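Local atomic coordinates of TetR family transcriptional regulator (Streptomyces coelicolor, PDB entry 7KY1), a protein that probably binds cis-regulatory DNA as a TetR-family transcription factor and so controls transcription of its target genes. Residues K29-I34 with Y67-S72. Sequence-based numbering, arbitrary orientation.
Sequences KTRAQI and YFHFPS
In T30 the methyl CG2 lies anti to the backbone N while OG1 stands beside that N, and this rotamer (chi1 -53°) presents carbon to the imidazole of H69. H69 answers with CG anti to its own carbonyl carbon, chi1 -66°, which swings the ring across to helix 28-49. T30 CG2 then sits over one ring face in a CH-pi contact, 3.8 Å from the centroid and displaced toward the CE1–NE2 side; F68 CD1 approaches the opposite face. The ring is further tethered by a hydrogen bond between its ND1 and the carbonyl O of A65, one turn back, which takes up ND1 and helps set the ring's rotation. R31 adds its aliphatic part, CG meeting H69 CD2 at 4.1 Å. One turn on from T30, I34 uses both branches: CD1 reaches H69 CB at 4.1 Å, and CG2 presses on F70 CE2 at 3.5 Å. Together these contacts illustrate how the first helix of a TetR-type DNA-binding domain packs against the end of the predicted helix-turn-helix. I34 also touches V55 of helix 52-59 and M61 in the following loop, and with F70 it meets L76 of helix 73-86, so that helix 28-49 packs against all three helices.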
ATOM      1  N   LYS A  29     -17.898  -3.101  28.770  1.00 20.55           N
ATOM      2  CA  LYS A  29     -18.141  -4.484  28.385  1.00 20.25           C
ATOM      3  C   LYS A  29     -18.966  -4.543  27.108  1.00 20.62           C
ATOM      4  O   LYS A  29     -18.607  -5.241  26.154  1.00 20.87           O
ATOM      5  CB  LYS A  29     -18.846  -5.228  29.523  1.00 22.29           C
ATOM      6  CG  LYS A  29     -19.245  -6.663  29.214  1.00 26.91           C
ATOM      7  CD  LYS A  29     -19.783  -7.338  30.481  1.00 30.41           C
ATOM      8  CE  LYS A  29     -20.467  -8.673  30.198  1.00 42.21           C
ATOM      9  NZ  LYS A  29     -21.804  -8.508  29.547  1.00 51.63           N
ATOM     10  N   THR A  30     -20.061  -3.775  27.059  1.00 18.83           N
ATOM     11  CA  THR A  30     -20.928  -3.828  25.882  1.00 18.69           C
ATOM     12  C   THR A  30     -20.221  -3.279  24.645  1.00 19.46           C
ATOM     13  O   THR A  30     -20.311  -3.866  23.558  1.00 19.37           O
ATOM     14  CB  THR A  30     -22.221  -3.056  26.145  1.00 15.86           C
ATOM     15  OG1 THR A  30     -22.834  -3.533  27.351  1.00 20.40           O
ATOM     16  CG2 THR A  30     -23.200  -3.211  24.964  1.00 17.98           C
ATOM     17  N   ARG A  31     -19.500  -2.165  24.786  1.00 18.66           N
ATOM     18  CA  ARG A  31     -18.788  -1.602  23.638  1.00 17.78           C
ATOM     19  C   ARG A  31     -17.756  -2.577  23.097  1.00 15.08           C
ATOM     20  O   ARG A  31     -17.632  -2.758  21.877  1.00 18.12           O
ATOM     21  CB  ARG A  31     -18.095  -0.293  24.031  1.00 19.35           C
ATOM     22  CG  ARG A  31     -19.028   0.865  24.360  1.00 30.79           C
ATOM     23  CD  ARG A  31     -18.250   1.997  25.050  1.00 36.27           C
ATOM     24  NE  ARG A  31     -17.219   2.543  24.171  1.00 45.69           N
ATOM     25  CZ  ARG A  31     -16.250   3.362  24.568  1.00 50.89           C
ATOM     26  NH1 ARG A  31     -16.169   3.729  25.841  1.00 44.45           N
ATOM     27  NH2 ARG A  31     -15.357   3.813  23.691  1.00 52.31           N
ATOM     28  N   ALA A  32     -16.991  -3.208  23.989  1.00 18.20           N
ATOM     29  CA  ALA A  32     -16.006  -4.190  23.545  1.00 21.93           C
ATOM     30  C   ALA A  32     -16.658  -5.359  22.815  1.00 21.60           C
ATOM     31  O   ALA A  32     -16.120  -5.831  21.809  1.00 20.09           O
ATOM     32  CB  ALA A  32     -15.192  -4.687  24.734  1.00 18.86           C
ATOM     33  N   GLN A  33     -17.791  -5.864  23.322  1.00 17.99           N
ATOM     34  CA  GLN A  33     -18.489  -6.951  22.634  1.00 21.77           C
ATOM     35  C   GLN A  33     -18.857  -6.557  21.211  1.00 18.65           C
ATOM     36  O   GLN A  33     -18.628  -7.314  20.254  1.00 20.05           O
ATOM     37  CB  GLN A  33     -19.763  -7.326  23.382  1.00 23.66           C
ATOM     38  CG  GLN A  33     -19.584  -8.136  24.633  1.00 30.16           C
ATOM     39  CD  GLN A  33     -20.920  -8.639  25.106  1.00 40.42           C
ATOM     40  OE1 GLN A  33     -21.488  -8.113  26.058  1.00 47.41           O
ATOM     41  NE2 GLN A  33     -21.455  -9.638  24.413  1.00 43.05           N
ATOM     42  N   ILE A  34     -19.464  -5.381  21.066  1.00 19.07           N
ATOM     43  CA  ILE A  34     -19.885  -4.903  19.757  1.00 20.02           C
ATOM     44  C   ILE A  34     -18.680  -4.694  18.855  1.00 20.52           C
ATOM     45  O   ILE A  34     -18.705  -5.053  17.674  1.00 22.04           O
ATOM     46  CB  ILE A  34     -20.723  -3.622  19.905  1.00 17.74           C
ATOM     47  CG1 ILE A  34     -22.028  -3.937  20.647  1.00 18.37           C
ATOM     48  CG2 ILE A  34     -20.994  -2.992  18.540  1.00 19.99           C
ATOM     49  CD1 ILE A  34     -22.748  -2.682  21.145  1.00 19.84           C
ATOM     50  N   TYR A  67     -27.415   0.310  18.156  1.00 21.36           N
ATOM     51  CA  TYR A  67     -27.540   1.717  17.773  1.00 19.46           C
ATOM     52  C   TYR A  67     -27.416   2.659  18.968  1.00 17.86           C
ATOM     53  O   TYR A  67     -26.996   3.809  18.805  1.00 20.76           O
ATOM     54  CB  TYR A  67     -28.867   1.960  17.064  1.00 16.96           C
ATOM     55  CG  TYR A  67     -28.909   1.475  15.634  1.00 22.00           C
ATOM     56  CD1 TYR A  67     -28.110   2.061  14.646  1.00 24.32           C
ATOM     57  CD2 TYR A  67     -29.792   0.472  15.251  1.00 23.11           C
ATOM     58  CE1 TYR A  67     -28.178   1.631  13.315  1.00 21.30           C
ATOM     59  CE2 TYR A  67     -29.857   0.036  13.938  1.00 21.98           C
ATOM     60  CZ  TYR A  67     -29.050   0.616  12.978  1.00 22.49           C
ATOM     61  OH  TYR A  67     -29.127   0.183  11.671  1.00 24.72           O
ATOM     62  N   PHE A  68     -27.791   2.208  20.167  1.00 18.11           N
ATOM     63  CA  PHE A  68     -27.603   3.029  21.357  1.00 16.92           C
ATOM     64  C   PHE A  68     -26.136   3.377  21.539  1.00 17.75           C
ATOM     65  O   PHE A  68     -25.794   4.479  21.989  1.00 20.75           O
ATOM     66  CB  PHE A  68     -28.137   2.287  22.586  1.00 18.85           C
ATOM     67  CG  PHE A  68     -28.154   3.102  23.847  1.00 21.52           C
ATOM     68  CD1 PHE A  68     -27.038   3.166  24.666  1.00 22.77           C
ATOM     69  CD2 PHE A  68     -29.307   3.781  24.231  1.00 29.67           C
ATOM     70  CE1 PHE A  68     -27.060   3.912  25.846  1.00 26.77           C
ATOM     71  CE2 PHE A  68     -29.326   4.523  25.404  1.00 29.08           C
ATOM     72  CZ  PHE A  68     -28.204   4.589  26.202  1.00 27.96           C
ATOM     73  N   HIS A  69     -25.252   2.446  21.190  1.00 18.64           N
ATOM     74  CA  HIS A  69     -23.822   2.635  21.380  1.00 17.91           C
ATOM     75  C   HIS A  69     -23.136   3.215  20.151  1.00 19.08           C
ATOM     76  O   HIS A  69     -22.152   3.951  20.300  1.00 18.61           O
ATOM     77  CB  HIS A  69     -23.169   1.306  21.774  1.00 22.07           C
ATOM     78  CG  HIS A  69     -23.627   0.809  23.112  1.00 21.22           C
ATOM     79  ND1 HIS A  69     -24.808   0.115  23.281  1.00 20.76           N
ATOM     80  CD2 HIS A  69     -23.096   0.959  24.348  1.00 25.72           C
ATOM     81  CE1 HIS A  69     -24.979  -0.149  24.566  1.00 24.20           C
ATOM     82  NE2 HIS A  69     -23.950   0.344  25.234  1.00 23.83           N
ATOM     83  N   PHE A  70     -23.658   2.921  18.961  1.00 17.39           N
ATOM     84  CA  PHE A  70     -23.107   3.400  17.694  1.00 17.44           C
ATOM     85  C   PHE A  70     -24.288   3.778  16.823  1.00 19.33           C
ATOM     86  O   PHE A  70     -24.893   2.910  16.173  1.00 19.11           O
ATOM     87  CB  PHE A  70     -22.245   2.335  17.022  1.00 17.82           C
ATOM     88  CG  PHE A  70     -21.132   1.858  17.892  1.00 17.56           C
ATOM     89  CD1 PHE A  70     -19.922   2.543  17.944  1.00 16.82           C
ATOM     90  CD2 PHE A  70     -21.301   0.746  18.704  1.00 18.77           C
ATOM     91  CE1 PHE A  70     -18.903   2.114  18.776  1.00 20.12           C
ATOM     92  CE2 PHE A  70     -20.280   0.312  19.543  1.00 18.74           C
ATOM     93  CZ  PHE A  70     -19.085   0.995  19.567  1.00 19.47           C
ATOM     94  N   PRO A  71     -24.673   5.050  16.806  1.00 19.44           N
ATOM     95  CA  PRO A  71     -25.940   5.419  16.161  1.00 19.39           C
ATOM     96  C   PRO A  71     -25.948   5.189  14.672  1.00 23.26           C
ATOM     97  O   PRO A  71     -27.036   5.139  14.088  1.00 21.53           O
ATOM     98  CB  PRO A  71     -26.086   6.907  16.493  1.00 20.56           C
ATOM     99  CG  PRO A  71     -25.199   7.122  17.683  1.00 29.62           C
ATOM    100  CD  PRO A  71     -24.059   6.179  17.522  1.00 24.11           C
ATOM    101  N   SER A  72     -24.779   5.043  14.038  1.00 21.87           N
ATOM    102  CA  SER A  72     -24.699   4.818  12.600  1.00 20.82           C
ATOM    103  C   SER A  72     -23.643   3.765  12.291  1.00 20.87           C
ATOM    104  O   SER A  72     -22.715   3.517  13.075  1.00 20.58           O
ATOM    105  CB  SER A  72     -24.360   6.107  11.830  1.00 23.01           C
ATOM    106  OG  SER A  72     -23.055   6.556  12.139  1.00 23.09           O
TER